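PDB 4Q1K: bacillaene synthase decarboxylase PksI from Bacillus subtilis, which catalyses the decarboxylation of a PksL-tethered 3-methylglutaconyl group to a 3-methylcrotonyl group during synthesis of the antibiotic bacillaene. Local coordinates for residues H22-E26 with V37-D41; H44-S49 with Y80-T86; A109-P115 with L223-K227. The protein carries 1 engineered substitution. All blocks are in the same frame, centred on the assembly; numbering follows the deposited sequence.

Interaction 1 of 3, residues H22-E26 with V37-D41; sequences HSVVE and VKMQD
Glu-26 and Lys-38 form an antiparallel hydrogen-bonded pair. Glu-26 N donates to Lys-38 O, and Lys-38 N returns a nearly straight bond of 2.9 Å to Glu-26 O (173° at the hydrogen). Val-25 and Met-39 are the adjoining non-hydrogen-bonded pair. Beyond the strand, Gln-40 N reaches Val-24 O, at 2.8 Å.

The apolar contacts are small. Val-25 CG1 meets Val-37 CG1 at 3.7 Å. Val-24 and Asp-41 lie side by side and point the same way, with CB to CB at 3.8 Å.

On the face of Glu-26 and Lys-38 the contacts are polar but loose. Glu-26 OE1 and Lys-38 NZ stand 4.5 Å apart, too far for a salt bridge. A water donates to Glu-26 OE1 and accepts a weak bond from Lys-38 NZ. Gln-40 CG sits between its backbone N and carbonyl carbon (chi1 54°). From there the extended chain brings Gln-40 OE1 to 3.6 Å from Glu-26 CB. Asp-41 OD2 bonds to Ser-49 OG, and OD1 to His-44 N.

These residues belong to the first beta hairpin of the crotonase-like fold, strands 25-31 and 34-39. Val-25 and Val-37 rest on helix 50-65, while strand 34-39 pairs onward with strand 71-75.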
# COMPACT_ATOMS: atom_id res chain seq x y z
N HIS B 22 23.15 32.15 3.13
CA HIS B 22 23.30 32.36 1.70
C HIS B 22 22.05 33.04 1.12
O HIS B 22 22.00 33.34 -0.07
CB HIS B 22 23.72 31.06 0.99
CG HIS B 22 25.03 30.51 1.50
ND1 HIS B 22 26.24 31.17 1.32
CD2 HIS B 22 25.31 29.40 2.22
CE1 HIS B 22 27.21 30.46 1.88
NE2 HIS B 22 26.67 29.38 2.43
N SER B 23 21.10 33.35 1.99
CA SER B 23 19.83 33.91 1.56
C SER B 23 19.08 33.07 0.54
O SER B 23 18.27 33.62 -0.18
CB SER B 23 20.06 35.31 0.96
OG SER B 23 20.16 36.27 1.97
N VAL B 24 19.32 31.75 0.42
CA VAL B 24 18.52 31.03 -0.57
C VAL B 24 17.49 30.17 0.17
O VAL B 24 16.73 29.48 -0.48
CB VAL B 24 19.35 30.26 -1.64
CG1 VAL B 24 20.19 31.26 -2.49
CG2 VAL B 24 20.18 29.13 -1.02
N VAL B 25 17.48 30.23 1.51
CA VAL B 25 16.33 29.67 2.30
C VAL B 25 15.76 30.81 3.13
O VAL B 25 16.51 31.54 3.80
CB VAL B 25 16.68 28.44 3.14
CG1 VAL B 25 15.62 28.08 4.17
CG2 VAL B 25 17.07 27.23 2.30
N GLU B 26 14.44 31.00 3.13
CA GLU B 26 13.82 32.04 3.99
C GLU B 26 13.04 31.27 5.09
O GLU B 26 12.24 30.34 4.75
CB GLU B 26 12.85 32.88 3.17
CG GLU B 26 12.13 34.04 3.89
CD GLU B 26 10.83 34.47 3.14
OE1 GLU B 26 9.91 33.63 2.90
OE2 GLU B 26 10.71 35.67 2.78
N VAL B 37 9.79 26.80 6.00
CA VAL B 37 11.14 26.75 5.38
C VAL B 37 10.95 26.89 3.85
O VAL B 37 10.47 25.99 3.22
CB VAL B 37 11.91 25.46 5.73
CG1 VAL B 37 13.31 25.38 5.06
CG2 VAL B 37 12.08 25.34 7.27
N LYS B 38 11.24 28.08 3.30
CA LYS B 38 10.99 28.30 1.88
C LYS B 38 12.33 28.26 1.13
O LYS B 38 13.17 29.16 1.29
CB LYS B 38 10.41 29.68 1.67
CG LYS B 38 10.18 29.94 0.17
CD LYS B 38 9.44 31.26 0.01
CE LYS B 38 9.30 31.69 -1.45
NZ LYS B 38 8.53 32.95 -1.31
N MET B 39 12.44 27.32 0.21
CA MET B 39 13.65 27.18 -0.65
C MET B 39 13.47 28.16 -1.82
O MET B 39 12.45 28.10 -2.56
CB MET B 39 13.66 25.75 -1.21
CG MET B 39 13.85 24.79 -0.05
SD MET B 39 14.00 23.08 -0.58
CE MET B 39 12.26 22.74 -1.02
N GLN B 40 14.47 29.00 -2.04
CA GLN B 40 14.41 30.03 -3.06
C GLN B 40 15.80 30.35 -3.62
O GLN B 40 16.23 31.52 -3.68
CB GLN B 40 13.67 31.28 -2.57
CG GLN B 40 14.25 31.84 -1.27
CD GLN B 40 13.61 33.15 -0.78
OE1 GLN B 40 14.24 33.91 -0.03
NE2 GLN B 40 12.38 33.43 -1.22
N ASP B 41 16.49 29.29 -4.05
CA ASP B 41 17.66 29.40 -4.95
C ASP B 41 17.17 29.52 -6.40
O ASP B 41 17.05 28.52 -7.10
CB ASP B 41 18.61 28.23 -4.75
CG ASP B 41 19.97 28.50 -5.41
OD1 ASP B 41 19.98 29.21 -6.42
OD2 ASP B 41 20.95 27.94 -4.91
O HOH W 1 7.40 34.35 1.48

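Interaction 2 of 3, residues H44-S49 with Y80-T86; sequences HKNAFS and YFASGGT
The Tyr-80 ring carries Lys-45 CB over the centre of one face, in a CH-pi contact of 3.8 Å to the centroid. CB sits only 6° off the ring normal. The lysine chain then bends at chi2, chi3 and chi4 and follows the ring outward, so that Lys-45 CE comes to 3.3 Å from Tyr-80 OH. His-123 meets the same tyrosine in an edge-to-face contact. The His-44 ring has Ser-49 CB over the centre of one face, from its own segment, and Thr-86 CG2 approaches it obliquely. The Phe-48 ring lies obliquely against the backbone of Gly-84 and Gly-85, with Phe-48 CD2 at 3.6 Å from Gly-84 C.

Ser-83 grips the turn twice. Ser-83 OG, placed beside its own backbone N (chi1 -80°), donates to Lys-45 O at 2.7 Å. Its N donates to Asn-46 O from above the carbonyl plane, 66° out of it. Further on, Phe-48 N donates to Gly-84 O at 2.8 Å.

Residues 44-47 form a type I' beta turn, and an inverse gamma turn centred on Phe-48 follows. Ser-49 and Thr-86 are the N-caps of helices 50-65 and 87-94. In crotonases the loop matching 80-86 carries a backbone N-H of the oxyanion hole, and here the Gly-85 N-H probably has that role. Gly-85 is about 10 Å from the side chain of the active-site residue His-249.

Thr-86 CG2 packs against Ala-47 CB at 3.9 Å and against the backbone between Phe-48 and Ser-49. A water joins the loops here: it donates to Phe-48 O and accepts from Thr-86 N. Thr-86 OG1 turns to Gly-89 N. The Phe-48 side chain also touches Leu-105, Met-131 of helix 127-133 and Met-159.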
# COMPACT_ATOMS: atom_id res chain seq x y z
N HIS B 44 19.51 28.40 -9.30
CA HIS B 44 19.54 26.99 -9.60
C HIS B 44 18.19 26.27 -9.64
O HIS B 44 18.14 25.04 -9.59
CB HIS B 44 20.40 26.28 -8.62
CG HIS B 44 21.82 26.76 -8.63
ND1 HIS B 44 22.21 27.94 -8.03
CD2 HIS B 44 22.94 26.21 -9.17
CE1 HIS B 44 23.51 28.11 -8.20
NE2 HIS B 44 23.98 27.08 -8.89
N LYS B 45 17.09 27.02 -9.67
CA LYS B 45 15.74 26.39 -9.65
C LYS B 45 15.62 25.39 -8.49
O LYS B 45 15.05 24.29 -8.63
CB LYS B 45 15.48 25.71 -10.99
CG LYS B 45 15.54 26.74 -12.13
CD LYS B 45 16.20 26.10 -13.33
CE LYS B 45 15.21 25.89 -14.45
NZ LYS B 45 15.08 27.17 -15.21
N ASN B 46 16.16 25.77 -7.32
CA ASN B 46 16.10 24.85 -6.16
C ASN B 46 16.79 23.52 -6.33
O ASN B 46 16.51 22.55 -5.63
CB ASN B 46 14.63 24.67 -5.66
CG ASN B 46 14.13 25.85 -4.87
OD1 ASN B 46 12.93 25.89 -4.48
ND2 ASN B 46 14.99 26.84 -4.65
N ALA B 47 17.75 23.45 -7.29
CA ALA B 47 18.63 22.29 -7.29
C ALA B 47 19.59 22.50 -6.09
O ALA B 47 19.69 23.65 -5.58
CB ALA B 47 19.38 22.15 -8.61
N PHE B 48 20.22 21.39 -5.66
CA PHE B 48 21.04 21.31 -4.46
C PHE B 48 22.39 21.93 -4.71
O PHE B 48 23.46 21.24 -4.70
CB PHE B 48 21.18 19.83 -4.02
CG PHE B 48 19.91 19.23 -3.45
CD1 PHE B 48 19.06 19.96 -2.63
CD2 PHE B 48 19.62 17.90 -3.69
CE1 PHE B 48 17.94 19.33 -2.05
CE2 PHE B 48 18.47 17.26 -3.15
CZ PHE B 48 17.62 17.98 -2.37
N SER B 49 22.35 23.22 -4.96
CA SER B 49 23.61 24.04 -5.03
C SER B 49 24.30 23.98 -3.63
O SER B 49 23.70 23.59 -2.61
CB SER B 49 23.20 25.46 -5.39
OG SER B 49 22.51 26.00 -4.26
N TYR B 80 8.84 25.72 -8.68
CA TYR B 80 9.84 24.70 -8.33
C TYR B 80 9.71 24.38 -6.83
O TYR B 80 9.81 25.27 -5.99
CB TYR B 80 11.27 25.30 -8.54
CG TYR B 80 11.61 25.14 -10.05
CD1 TYR B 80 12.02 23.90 -10.53
CD2 TYR B 80 11.34 26.15 -10.97
CE1 TYR B 80 12.26 23.69 -11.89
CE2 TYR B 80 11.59 25.96 -12.35
CZ TYR B 80 12.04 24.73 -12.78
OH TYR B 80 12.30 24.42 -14.11
N PHE B 81 9.55 23.14 -6.54
CA PHE B 81 9.73 22.72 -5.15
C PHE B 81 11.28 22.50 -4.94
O PHE B 81 11.94 23.19 -4.19
CB PHE B 81 8.98 21.37 -4.87
CG PHE B 81 9.26 20.81 -3.49
CD1 PHE B 81 8.76 21.50 -2.33
CD2 PHE B 81 10.03 19.64 -3.32
CE1 PHE B 81 9.01 20.98 -1.03
CE2 PHE B 81 10.32 19.12 -2.04
CZ PHE B 81 9.80 19.80 -0.91
N ALA B 82 11.84 21.53 -5.66
CA ALA B 82 13.26 21.17 -5.46
C ALA B 82 13.64 20.34 -6.67
O ALA B 82 12.92 19.43 -7.08
CB ALA B 82 13.57 20.45 -4.12
N SER B 83 14.83 20.59 -7.23
CA SER B 83 15.15 20.03 -8.55
C SER B 83 16.28 19.00 -8.44
O SER B 83 16.75 18.51 -9.45
CB SER B 83 15.72 21.21 -9.42
OG SER B 83 14.64 21.93 -9.89
N GLY B 84 16.79 18.74 -7.24
CA GLY B 84 17.66 17.59 -7.00
C GLY B 84 19.13 17.97 -7.25
O GLY B 84 19.47 19.16 -7.24
N GLY B 85 19.95 16.98 -7.60
CA GLY B 85 21.43 17.26 -7.71
C GLY B 85 21.67 18.28 -8.84
O GLY B 85 21.02 18.24 -9.86
N THR B 86 22.64 19.20 -8.71
CA THR B 86 23.03 19.98 -9.86
C THR B 86 23.81 19.08 -10.86
O THR B 86 24.26 17.96 -10.47
CB THR B 86 23.96 21.14 -9.45
OG1 THR B 86 25.14 20.57 -8.86
CG2 THR B 86 23.23 22.04 -8.37
O HOH W 2 23.95 18.92 -6.32

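Interaction 3 of 3, residues A109-P115 with L223-K227; sequences ALDCEIP and LVTLK
Lys-227 NZ donates to three backbone carbonyls of the 109-115 segment. Ala-109 O, Cys-112 O and Ile-114 O each lie 2.9 Å from Lys-227 NZ. The three approaches differ. NZ lies nearly along the C=O axis of Ala-109, at 163°. It is tilted 31° from the carbonyl plane of Cys-112 and stands above that of Ile-114. Asp-136 OD2 is a further direct partner of NZ, in a salt bridge, so the buried amine has a carboxylate as well as three carbonyls. This should favour the charged form of the lysine. The lysine is fully extended, with CG placed opposite the backbone N (chi1 172°), and this carries the amine from helix 220-252 across to the loop 112-115. Its methylene carbons run beside the backbone of Ile-114 and Pro-115. Lys-227 CE comes to 3.1 Å from Cys-112 O.

Packing contacts flank the lysine. Val-224 CG2 meets Ile-114 CG2 at 3.6 Å, and Glu-113 CB and OE1 lie beside Val-224 CG1. Pro-115 CD meets Leu-223 CB at 4.1 Å, the two side chains crossing at about a right angle.

The outer shell brings two arginines of helix 220-252. Arg-220 pairs with Glu-113 OE2, the polar end of that side chain. Arg-235 donates to Leu-110 O.

The lysine thus ties the end of helix 108-111, and the loop 112-115 after it, to the long helix 220-252. The loop leads into strand 116-120 of the main sheet. Cys-112 packs on helix 50-65, and Ile-114 on Val-72 of strand 71-75. Pro-115 and Leu-223 also touch Leu-179 and Met-151 of a second subunit, so the contact borders an interface of the homotrimer.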
# COMPACT_ATOMS: atom_id res chain seq x y z
N ALA B 109 13.69 15.86 6.78
CA ALA B 109 12.41 15.99 7.38
C ALA B 109 12.12 14.79 8.31
O ALA B 109 11.39 14.90 9.27
CB ALA B 109 11.33 16.04 6.26
N LEU B 110 12.67 13.63 7.99
CA LEU B 110 12.60 12.44 8.84
C LEU B 110 13.34 12.68 10.17
O LEU B 110 12.87 12.21 11.20
CB LEU B 110 13.17 11.21 8.09
CG LEU B 110 13.23 9.94 9.00
CD1 LEU B 110 11.83 9.47 9.33
CD2 LEU B 110 13.94 8.84 8.24
N ASP B 111 14.47 13.39 10.12
CA ASP B 111 15.31 13.60 11.36
C ASP B 111 14.68 14.67 12.22
O ASP B 111 14.95 14.75 13.41
CB ASP B 111 16.73 14.02 10.99
CG ASP B 111 17.51 12.90 10.30
OD1 ASP B 111 17.11 11.73 10.45
OD2 ASP B 111 18.44 13.22 9.53
N CYS B 112 13.87 15.55 11.64
CA CYS B 112 13.14 16.57 12.40
C CYS B 112 12.25 15.96 13.46
O CYS B 112 11.44 15.02 13.17
CB CYS B 112 12.36 17.50 11.40
SG CYS B 112 11.60 18.92 12.16
N GLU B 113 12.27 16.47 14.69
CA GLU B 113 11.45 15.83 15.73
C GLU B 113 9.95 16.14 15.63
O GLU B 113 9.16 15.39 16.18
CB GLU B 113 11.96 16.17 17.12
CG GLU B 113 11.91 17.63 17.39
CD GLU B 113 12.44 17.97 18.81
OE1 GLU B 113 12.45 17.08 19.69
OE2 GLU B 113 12.79 19.13 19.02
N ILE B 114 9.60 17.21 14.93
CA ILE B 114 8.17 17.58 14.76
C ILE B 114 7.68 17.23 13.34
O ILE B 114 8.46 17.00 12.42
CB ILE B 114 7.94 19.03 15.14
CG1 ILE B 114 8.85 19.98 14.36
CG2 ILE B 114 8.07 19.15 16.65
CD1 ILE B 114 8.54 21.47 14.53
N PRO B 115 6.36 17.20 13.14
CA PRO B 115 5.82 16.87 11.82
C PRO B 115 6.24 17.91 10.79
O PRO B 115 6.27 19.14 11.07
CB PRO B 115 4.29 17.01 12.05
CG PRO B 115 4.10 16.56 13.46
CD PRO B 115 5.28 17.18 14.19
N LEU B 223 2.77 15.46 19.81
CA LEU B 223 3.19 15.38 18.38
C LEU B 223 4.56 14.73 18.32
O LEU B 223 4.79 13.92 17.44
CB LEU B 223 3.26 16.82 17.77
CG LEU B 223 1.87 17.42 17.55
CD1 LEU B 223 2.01 18.89 17.14
CD2 LEU B 223 1.05 16.68 16.48
N VAL B 224 5.53 15.18 19.14
CA VAL B 224 6.89 14.57 19.04
C VAL B 224 6.86 13.08 19.46
O VAL B 224 7.41 12.22 18.73
CB VAL B 224 7.88 15.34 19.91
CG1 VAL B 224 9.26 14.63 19.91
CG2 VAL B 224 7.98 16.74 19.36
N THR B 225 6.11 12.78 20.52
CA THR B 225 6.05 11.37 20.99
C THR B 225 5.43 10.51 19.92
O THR B 225 5.91 9.38 19.65
CB THR B 225 5.23 11.31 22.29
OG1 THR B 225 5.96 12.11 23.28
CG2 THR B 225 5.07 9.86 22.77
N LEU B 226 4.34 11.03 19.35
CA LEU B 226 3.66 10.24 18.28
C LEU B 226 4.52 10.09 17.05
O LEU B 226 4.72 8.99 16.51
CB LEU B 226 2.28 10.86 17.97
CG LEU B 226 1.59 9.88 16.94
CD1 LEU B 226 1.34 8.38 17.29
CD2 LEU B 226 0.23 10.63 16.66
N LYS B 227 5.12 11.18 16.58
CA LYS B 227 5.92 10.99 15.38
C LYS B 227 7.09 10.02 15.65
O LYS B 227 7.45 9.17 14.80
CB LYS B 227 6.47 12.33 14.93
CG LYS B 227 7.50 12.20 13.77
CD LYS B 227 7.84 13.54 13.11
CE LYS B 227 9.04 13.29 12.16
NZ LYS B 227 9.31 14.46 11.22

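Overall arrangement
Interactions 1 and 2 are neighbours, with centres 11 Å apart. Asp-41 bridges them: besides its side chain, its backbone takes part, with Asp-41 O 2.9 Å from Asn-46 N in a probable hydrogen bond. Met-39 CE also packs against the backbone O of Phe-81. Interaction 3 stands apart. Its centre is 22 Å from that of interaction 1 and 25 Å from that of interaction 2, across the centre of the chain from the latter. Strand 71-75 lies between strand 34-39, which carries 37-39, and strand 116-120, which follows 109-115. Of the three, interaction 2 comes near the active site, whereas interactions 1 and 3 lie away from it.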